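Local coordinates for cytoplasmic export protein 1 (Saccharomyces cerevisiae, PDB 3VWA) that takes part in nuclear tRNA export, binding tRNA and probably passing aminoacylated tRNAs from export receptors at the nuclear pore complex to the translation machinery, at residues E249-I252 / G257-V260; I327-T332 / V340-L345; L450-S453 / N459-A462; N494-K499 / E528-E533. One frame throughout, in Å; residues are numbered along the deposited sequence.

Contact 1: residues E249-I252 / G257-V260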
# COMPACT_ATOMS: atom_id res chain seq x y z
N GLU A 249 20.91 -3.00 6.01
CA GLU A 249 21.86 -4.05 6.33
C GLU A 249 21.16 -5.38 6.44
O GLU A 249 21.76 -6.39 6.79
CB GLU A 249 22.53 -3.74 7.66
CG GLU A 249 23.70 -2.79 7.50
CD GLU A 249 24.42 -2.51 8.81
OE1 GLU A 249 24.36 -3.31 9.77
OE2 GLU A 249 25.08 -1.46 8.86
N LEU A 250 19.87 -5.38 6.14
CA LEU A 250 19.08 -6.57 6.34
C LEU A 250 19.74 -7.81 5.74
O LEU A 250 19.78 -8.83 6.38
CB LEU A 250 17.66 -6.38 5.79
CG LEU A 250 16.63 -7.42 6.17
CD1 LEU A 250 16.30 -7.46 7.68
CD2 LEU A 250 15.37 -7.20 5.36
N HIS A 251 20.26 -7.71 4.52
CA HIS A 251 20.77 -8.90 3.86
C HIS A 251 22.16 -9.33 4.20
O HIS A 251 22.68 -10.24 3.62
CB HIS A 251 20.54 -8.76 2.38
CG HIS A 251 19.09 -8.62 2.05
ND1 HIS A 251 18.20 -9.61 2.32
CD2 HIS A 251 18.35 -7.56 1.50
CE1 HIS A 251 16.97 -9.22 1.94
NE2 HIS A 251 17.06 -7.96 1.44
N ILE A 252 22.80 -8.66 5.15
CA ILE A 252 24.02 -9.18 5.68
C ILE A 252 23.82 -9.82 7.03
O ILE A 252 24.74 -10.37 7.57
CB ILE A 252 25.15 -8.13 5.73
CG1 ILE A 252 24.89 -7.12 6.85
CG2 ILE A 252 25.38 -7.55 4.32
CD1 ILE A 252 26.14 -6.31 7.23
N GLY A 257 18.95 -12.35 13.15
CA GLY A 257 19.27 -10.98 13.01
C GLY A 257 18.19 -10.22 12.23
O GLY A 257 17.70 -9.17 12.68
N LYS A 258 17.80 -10.76 11.09
CA LYS A 258 16.68 -10.20 10.31
C LYS A 258 15.35 -10.09 11.04
O LYS A 258 14.63 -9.09 10.92
CB LYS A 258 16.46 -11.08 9.06
CG LYS A 258 17.68 -11.07 8.18
CD LYS A 258 17.26 -11.65 6.83
CE LYS A 258 18.44 -11.74 5.90
NZ LYS A 258 17.77 -12.20 4.64
N LEU A 259 15.05 -11.17 11.77
CA LEU A 259 13.90 -11.26 12.62
C LEU A 259 13.90 -10.17 13.71
O LEU A 259 12.82 -9.67 14.10
CB LEU A 259 13.94 -12.60 13.35
CG LEU A 259 12.66 -13.40 13.52
CD1 LEU A 259 12.73 -14.30 14.78
CD2 LEU A 259 11.36 -12.58 13.52
N VAL A 260 15.08 -9.84 14.26
CA VAL A 260 15.13 -8.73 15.21
C VAL A 260 14.72 -7.38 14.53
O VAL A 260 13.99 -6.57 15.11
CB VAL A 260 16.49 -8.55 15.85
CG1 VAL A 260 16.56 -7.20 16.61
CG2 VAL A 260 16.80 -9.73 16.81
O HOH W 1 19.69 -11.83 2.80

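Contact 2: residues I327-T332 / V340-L345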
# COMPACT_ATOMS: atom_id res chain seq x y z
N ILE A 327 0.76 -6.07 10.11
CA ILE A 327 1.43 -4.92 9.54
C ILE A 327 1.30 -4.94 8.05
O ILE A 327 1.10 -3.90 7.41
CB ILE A 327 2.91 -4.97 9.89
CG1 ILE A 327 3.11 -5.29 11.38
CG2 ILE A 327 3.67 -3.74 9.47
CD1 ILE A 327 2.83 -4.17 12.33
N VAL A 328 1.49 -6.10 7.44
CA VAL A 328 1.55 -6.15 6.01
C VAL A 328 0.13 -5.82 5.48
O VAL A 328 -0.02 -5.03 4.54
CB VAL A 328 2.07 -7.51 5.52
CG1 VAL A 328 1.53 -7.85 4.16
CG2 VAL A 328 3.59 -7.52 5.47
N LEU A 329 -0.89 -6.43 6.08
CA LEU A 329 -2.29 -6.27 5.62
C LEU A 329 -2.74 -4.85 5.80
O LEU A 329 -3.41 -4.32 4.91
CB LEU A 329 -3.28 -7.17 6.38
CG LEU A 329 -3.18 -8.66 6.17
CD1 LEU A 329 -3.96 -9.40 7.28
CD2 LEU A 329 -3.65 -8.96 4.76
N ASP A 330 -2.39 -4.27 6.94
CA ASP A 330 -2.60 -2.83 7.19
C ASP A 330 -1.89 -1.95 6.18
O ASP A 330 -2.51 -1.15 5.51
CB ASP A 330 -2.15 -2.40 8.61
CG ASP A 330 -2.39 -0.89 8.88
OD1 ASP A 330 -1.68 -0.31 9.73
OD2 ASP A 330 -3.30 -0.27 8.28
N LEU A 331 -0.59 -2.10 6.03
CA LEU A 331 0.14 -1.12 5.23
C LEU A 331 -0.11 -1.26 3.73
O LEU A 331 -0.04 -0.27 3.01
CB LEU A 331 1.63 -1.16 5.52
CG LEU A 331 2.03 -0.69 6.92
CD1 LEU A 331 3.53 -0.84 7.03
CD2 LEU A 331 1.61 0.76 7.20
N THR A 332 -0.33 -2.50 3.27
CA THR A 332 -0.60 -2.77 1.84
C THR A 332 -1.93 -2.12 1.51
O THR A 332 -2.03 -1.40 0.52
CB THR A 332 -0.70 -4.28 1.46
OG1 THR A 332 -1.47 -5.00 2.42
CG2 THR A 332 0.70 -4.96 1.36
N VAL A 340 4.67 -8.53 -5.60
CA VAL A 340 4.60 -9.75 -6.39
C VAL A 340 4.53 -10.93 -5.45
O VAL A 340 5.34 -11.07 -4.56
CB VAL A 340 5.76 -9.83 -7.44
CG1 VAL A 340 5.98 -11.24 -7.97
CG2 VAL A 340 5.45 -8.93 -8.61
N GLY A 341 3.50 -11.76 -5.62
CA GLY A 341 3.35 -12.95 -4.80
C GLY A 341 2.54 -12.75 -3.53
O GLY A 341 2.35 -13.70 -2.77
N PHE A 342 2.09 -11.52 -3.28
CA PHE A 342 1.16 -11.26 -2.21
C PHE A 342 0.03 -12.31 -2.28
O PHE A 342 -0.31 -12.99 -1.29
CB PHE A 342 0.60 -9.85 -2.44
CG PHE A 342 -0.35 -9.41 -1.38
CD1 PHE A 342 0.07 -9.24 -0.07
CD2 PHE A 342 -1.68 -9.17 -1.69
CE1 PHE A 342 -0.81 -8.86 0.92
CE2 PHE A 342 -2.57 -8.76 -0.71
CZ PHE A 342 -2.13 -8.60 0.60
N ASN A 343 -0.51 -12.48 -3.47
CA ASN A 343 -1.50 -13.51 -3.69
C ASN A 343 -1.06 -14.86 -3.08
O ASN A 343 -1.85 -15.47 -2.36
CB ASN A 343 -1.88 -13.60 -5.19
CG ASN A 343 -0.77 -14.23 -6.08
OD1 ASN A 343 0.41 -14.36 -5.69
ND2 ASN A 343 -1.17 -14.65 -7.29
N ASP A 344 0.20 -15.29 -3.33
CA ASP A 344 0.69 -16.57 -2.77
C ASP A 344 0.85 -16.53 -1.27
O ASP A 344 0.61 -17.53 -0.60
CB ASP A 344 2.01 -17.01 -3.44
CG ASP A 344 1.84 -17.30 -4.92
OD1 ASP A 344 0.70 -17.53 -5.38
OD2 ASP A 344 2.85 -17.28 -5.65
N LEU A 345 1.18 -15.35 -0.74
CA LEU A 345 1.35 -15.14 0.68
C LEU A 345 0.03 -15.37 1.40
O LEU A 345 -0.03 -16.07 2.40
CB LEU A 345 1.85 -13.71 0.94
CG LEU A 345 2.42 -13.46 2.36
CD1 LEU A 345 3.55 -12.44 2.29
CD2 LEU A 345 1.38 -12.95 3.35

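Contact 3: residues L450-S453 / N459-A462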
# COMPACT_ATOMS: atom_id res chain seq x y z
N LEU A 450 -28.61 -16.87 -5.03
CA LEU A 450 -28.55 -18.20 -5.58
C LEU A 450 -29.01 -18.17 -7.04
O LEU A 450 -29.88 -17.38 -7.45
CB LEU A 450 -29.42 -19.16 -4.74
CG LEU A 450 -28.81 -19.69 -3.43
CD1 LEU A 450 -27.78 -18.78 -2.79
CD2 LEU A 450 -29.91 -19.95 -2.42
N SER A 451 -28.39 -18.99 -7.87
CA SER A 451 -28.97 -19.16 -9.20
C SER A 451 -29.99 -20.33 -9.17
O SER A 451 -29.72 -21.44 -9.61
CB SER A 451 -27.87 -19.28 -10.29
OG SER A 451 -27.41 -20.62 -10.42
N THR A 452 -31.15 -20.09 -8.56
CA THR A 452 -32.29 -20.98 -8.77
C THR A 452 -33.54 -20.15 -8.98
O THR A 452 -33.51 -18.93 -8.96
CB THR A 452 -32.62 -21.90 -7.57
OG1 THR A 452 -32.20 -21.29 -6.33
CG2 THR A 452 -32.05 -23.30 -7.81
N SER A 453 -34.65 -20.87 -9.10
CA SER A 453 -35.91 -20.28 -9.41
C SER A 453 -36.44 -19.57 -8.17
O SER A 453 -36.01 -19.82 -7.04
CB SER A 453 -36.85 -21.37 -9.83
OG SER A 453 -37.05 -22.28 -8.77
N ASN A 459 -38.73 -22.26 -1.31
CA ASN A 459 -38.54 -23.52 -0.54
C ASN A 459 -37.37 -23.47 0.42
O ASN A 459 -37.46 -23.90 1.53
CB ASN A 459 -38.33 -24.72 -1.48
CG ASN A 459 -39.57 -25.06 -2.26
OD1 ASN A 459 -40.66 -24.61 -1.89
ND2 ASN A 459 -39.42 -25.86 -3.33
N ILE A 460 -36.26 -22.92 -0.04
CA ILE A 460 -35.13 -22.64 0.82
C ILE A 460 -35.45 -21.76 2.03
O ILE A 460 -35.07 -22.07 3.16
CB ILE A 460 -34.03 -21.99 -0.03
CG1 ILE A 460 -33.44 -23.05 -0.97
CG2 ILE A 460 -32.99 -21.31 0.88
CD1 ILE A 460 -32.51 -22.44 -2.00
N LEU A 461 -36.18 -20.68 1.79
CA LEU A 461 -36.51 -19.82 2.91
C LEU A 461 -37.48 -20.48 3.88
O LEU A 461 -37.26 -20.46 5.12
CB LEU A 461 -37.06 -18.46 2.41
CG LEU A 461 -36.00 -17.58 1.72
CD1 LEU A 461 -36.60 -16.40 0.94
CD2 LEU A 461 -34.87 -17.16 2.68
N ALA A 462 -38.56 -21.06 3.33
CA ALA A 462 -39.61 -21.67 4.20
C ALA A 462 -38.99 -22.72 5.07
O ALA A 462 -39.30 -22.79 6.26
CB ALA A 462 -40.80 -22.24 3.43

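Contact 4: residues N494-K499 / E528-E533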
# COMPACT_ATOMS: atom_id res chain seq x y z
N ASN A 494 -49.36 -15.98 -3.85
CA ASN A 494 -49.52 -17.38 -4.04
C ASN A 494 -48.68 -18.24 -3.09
O ASN A 494 -49.13 -19.23 -2.55
CB ASN A 494 -49.13 -17.69 -5.47
CG ASN A 494 -49.89 -18.86 -5.97
OD1 ASN A 494 -49.40 -19.99 -5.95
ND2 ASN A 494 -51.14 -18.60 -6.37
N THR A 495 -47.43 -17.86 -2.90
CA THR A 495 -46.57 -18.65 -2.03
C THR A 495 -46.99 -18.43 -0.57
O THR A 495 -47.03 -19.36 0.18
CB THR A 495 -45.11 -18.27 -2.26
OG1 THR A 495 -44.87 -18.37 -3.68
CG2 THR A 495 -44.16 -19.18 -1.42
N ILE A 496 -47.34 -17.20 -0.22
CA ILE A 496 -47.90 -16.92 1.08
C ILE A 496 -49.02 -17.89 1.43
O ILE A 496 -48.97 -18.55 2.47
CB ILE A 496 -48.33 -15.43 1.20
CG1 ILE A 496 -47.05 -14.57 1.31
CG2 ILE A 496 -49.22 -15.20 2.43
CD1 ILE A 496 -47.26 -13.19 0.69
N ALA A 497 -50.01 -17.96 0.55
CA ALA A 497 -51.20 -18.79 0.68
C ALA A 497 -50.93 -20.29 0.60
O ALA A 497 -51.61 -21.06 1.30
CB ALA A 497 -52.15 -18.41 -0.44
N ASN A 498 -49.99 -20.69 -0.27
CA ASN A 498 -49.64 -22.10 -0.48
C ASN A 498 -48.84 -22.57 0.72
O ASN A 498 -48.80 -23.75 0.98
CB ASN A 498 -48.63 -22.29 -1.66
CG ASN A 498 -49.29 -22.44 -3.04
OD1 ASN A 498 -50.24 -21.71 -3.42
ND2 ASN A 498 -48.75 -23.41 -3.82
N LYS A 499 -48.10 -21.67 1.37
CA LYS A 499 -46.97 -22.15 2.18
C LYS A 499 -46.56 -21.31 3.38
O LYS A 499 -46.45 -21.81 4.49
CB LYS A 499 -45.75 -22.30 1.25
CG LYS A 499 -44.48 -22.80 1.94
CD LYS A 499 -43.38 -22.98 0.91
CE LYS A 499 -43.68 -24.19 0.00
NZ LYS A 499 -42.40 -24.89 -0.27
N GLU A 528 -52.46 -9.25 5.58
CA GLU A 528 -52.86 -8.00 4.90
C GLU A 528 -52.41 -8.04 3.47
O GLU A 528 -53.18 -7.70 2.55
CB GLU A 528 -52.25 -6.78 5.60
CG GLU A 528 -53.21 -5.99 6.48
CD GLU A 528 -52.87 -6.01 7.98
OE1 GLU A 528 -53.59 -6.70 8.75
OE2 GLU A 528 -51.89 -5.32 8.39
N LYS A 529 -51.16 -8.48 3.25
CA LYS A 529 -50.68 -8.58 1.88
C LYS A 529 -51.56 -9.52 1.06
O LYS A 529 -51.99 -9.16 -0.04
CB LYS A 529 -49.19 -8.93 1.83
CG LYS A 529 -48.74 -9.37 0.45
CD LYS A 529 -47.23 -9.21 0.25
CE LYS A 529 -46.79 -9.93 -1.02
NZ LYS A 529 -45.33 -9.64 -1.17
N LEU A 530 -51.89 -10.68 1.63
CA LEU A 530 -52.77 -11.66 0.95
C LEU A 530 -54.15 -11.13 0.71
O LEU A 530 -54.71 -11.33 -0.39
CB LEU A 530 -52.87 -12.98 1.74
CG LEU A 530 -53.79 -14.15 1.32
CD1 LEU A 530 -53.61 -14.59 -0.14
CD2 LEU A 530 -53.57 -15.35 2.27
N GLU A 531 -54.72 -10.50 1.74
CA GLU A 531 -56.08 -9.94 1.64
C GLU A 531 -56.22 -8.89 0.52
O GLU A 531 -57.24 -8.86 -0.19
CB GLU A 531 -56.53 -9.34 2.98
N LYS A 532 -55.18 -8.06 0.38
CA LYS A 532 -55.15 -6.97 -0.61
C LYS A 532 -55.15 -7.50 -2.02
O LYS A 532 -55.84 -6.96 -2.87
CB LYS A 532 -53.95 -6.06 -0.40
N GLU A 533 -54.36 -8.55 -2.25
CA GLU A 533 -54.28 -9.10 -3.59
C GLU A 533 -55.58 -9.84 -3.95
O GLU A 533 -56.07 -9.73 -5.08
CB GLU A 533 -53.03 -9.96 -3.75

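Contact 1: residues E249-I252 / G257-V260
The short turn between helices 239-248 and 255-271 is spanned by Lys258, whose side chain runs from the second helix across Leu250 to the ring of His251. The lysine is extended beyond CG and crosses both partners at about a right angle. Its aliphatic part lies against Leu250: CB sits 3.9 Å from the leucine CD1, and farther along CE comes to 3.2 Å from the backbone O of Leu250. The branch carrying CD1 reaches the lysine because CG of Leu250 stands anti to its own N (chi1 -168°). At the charged end a water joins the two segments. It accepts from Lys258 NZ at 2.7 Å and lies in the plane of the His251 ring, 2.7 Å from ND1; a weak bond from the same water goes to His251 O. NZ itself approaches the ring edge, 3.5 Å from ND1. A methionine in place of Lys258 would probably leave the bridging water without its lysine donor and loosen the link to His251. On its other nitrogen, NE2, the histidine is hydrogen-bonded to Glu291 of helix 283-303, which ties this turn to a third helix.

Contact 2: residues I327-T332 / V340-L345
Just before Phe342 turns in toward Val328, Leu329 and Thr332, the chain passes through Gly341, the N-cap of helix 342-351. Its positive phi (91°) would jam a CB against the carbonyl O of Val340, and its own O accepts from Leu345 N at 2.9 Å in the first turn. Phe342 carries the contact. With CG anti to its backbone N, the ring is thrown across to helix 321-335, where Val328 CG1 meets the edge at CE1, 4.1 Å away and near the ring plane. Leu329 CD2 and Thr332 OG1 approach CZ obliquely, the hydroxyl oxygen at 4.1 Å. That hydroxyl is turned back on its own helix, giving a 2.6 Å bond to Val328 O with a C=O...OG1 angle of 135°. Thr332 N reaches the same oxygen from the opposite face of the carbonyl plane, so two donors of one residue grip it. Replacing Thr332 with alanine would probably leave Val328 O with the backbone N alone of these two donors and open a gap beside Phe342 CZ. The contact joins successive helices of the helical array that follows the kinase-like part of the chain; Leu368 of helix 355-368 and the ring of Phe338 also meet Phe342. Beyond the phenylalanine, Asn343 ND2 bonds to Glu376 and Asp344 forms a salt bridge with Arg380, both on helix 374-387. Leu345 also points toward helix 321-335 and packs on Cys293 of helix 283-303.

Contact 3: residues L450-S453 / N459-A462
Leu450 and Ile460 meet where the loop leading into helix 454-469 folds back beside that helix, at the edge of the HEAT-repeat helical array. The apolar contact is small, burying 80 Å² in all, and it is made tip to tip: Leu450 CD2 lies 3.6 Å from Ile460 CD1. On the helix side, Ile460 holds CG1 beside its backbone N (chi1 -70°) and runs on nearly straight to CD1 (chi2 170°), which puts that methyl at the far end of the side chain, facing the loop. Both residues also rest on Leu421 of helix 413-427, so the pair is joined by a third aliphatic side chain. A looser, mixed approach comes from Thr452, whose OG1 lies 4.5 Å from the same CD1 methyl; its CB points toward the helix, and the residue only borders the contact.

Polar interactions act within the loop and at its ends, with no hydrogen bond between residues 450-453 and 459-462. Ser451 is the centre of an inverse gamma turn, closed by a weak bond from Thr452 N to Leu450 O at 3.2 Å. This turn is tied to helix 413-427 through Ser451 N, which is hydrogen-bonded to Asn417, a residue of the first HEAT repeat. Ser453 then occupies the N-cap of helix 454-469. The loop thus ends with a side-chain cap, in which Ser453 OG accepts a hydrogen bond from Asn456 N in the first turn.

Contact 4: residues N494-K499 / E528-E533
With a chi1 of -73° Ile496 sets CG1 opposite its carbonyl carbon, which carries CD1 out to the flank of Lys529, while CG2, anti to N, is directed at Leu530. Both residues of the opposing helix place CG anti to N, Lys529 at a chi1 of 166°, and the lysine stays extended from there on. The contact packs helix 493-504 against helix 513-536, the two helices that span the second HEAT repeat; it falls at the start of that repeat and across its end. The short helical segments cross at -117°, with their axes 9.9 Å apart at closest approach.

On helix 493-504 the buried Ile496 does most of the touching. Its CD1 lies against the methylenes of Lys529 at about a right angle to the lysine chain, 3.7 Å from CE and 4.0 Å from CD. The apolar stem of the lysine thus serves as a packing surface, while its NZ goes on to hydrogen-bond the backbone O atoms of Phe491 and Ile488, just ahead of helix 493-504. One side chain therefore both covers the isoleucine and grips the preceding turn. The other branch of Ile496, CG2, comes to 4.3 Å from Leu530 CB. Leu530 also touches Leu501, farther along helix 493-504. The leucine's CD1 reaches the exposed Ala497, the residue after Ile496, with 4.1 Å between CD1 and Ala497 CB.

In the fold
From the N terminus the four contacts follow one another in series, none nesting or crossing. Contact 1 closes the short turn between helices 239-248 and 255-271, after the sheet-containing N-terminal part. Contact 2, its centre about 20 Å away, closes the connection from helix 321-335 to helix 342-351, near the middle of the chain. Contact 3 lies about 37 Å farther on by centres and folds a loop onto the helix it starts. Contact 4 closes the longest loop, bringing together the last two helices. Contacts 3 and 4 touch directly: Asn459 and Lys499 form a probable hydrogen bond, and Ala462 CB packs 3.7 Å from Lys499 CD, joining helices 454-469 and 493-504.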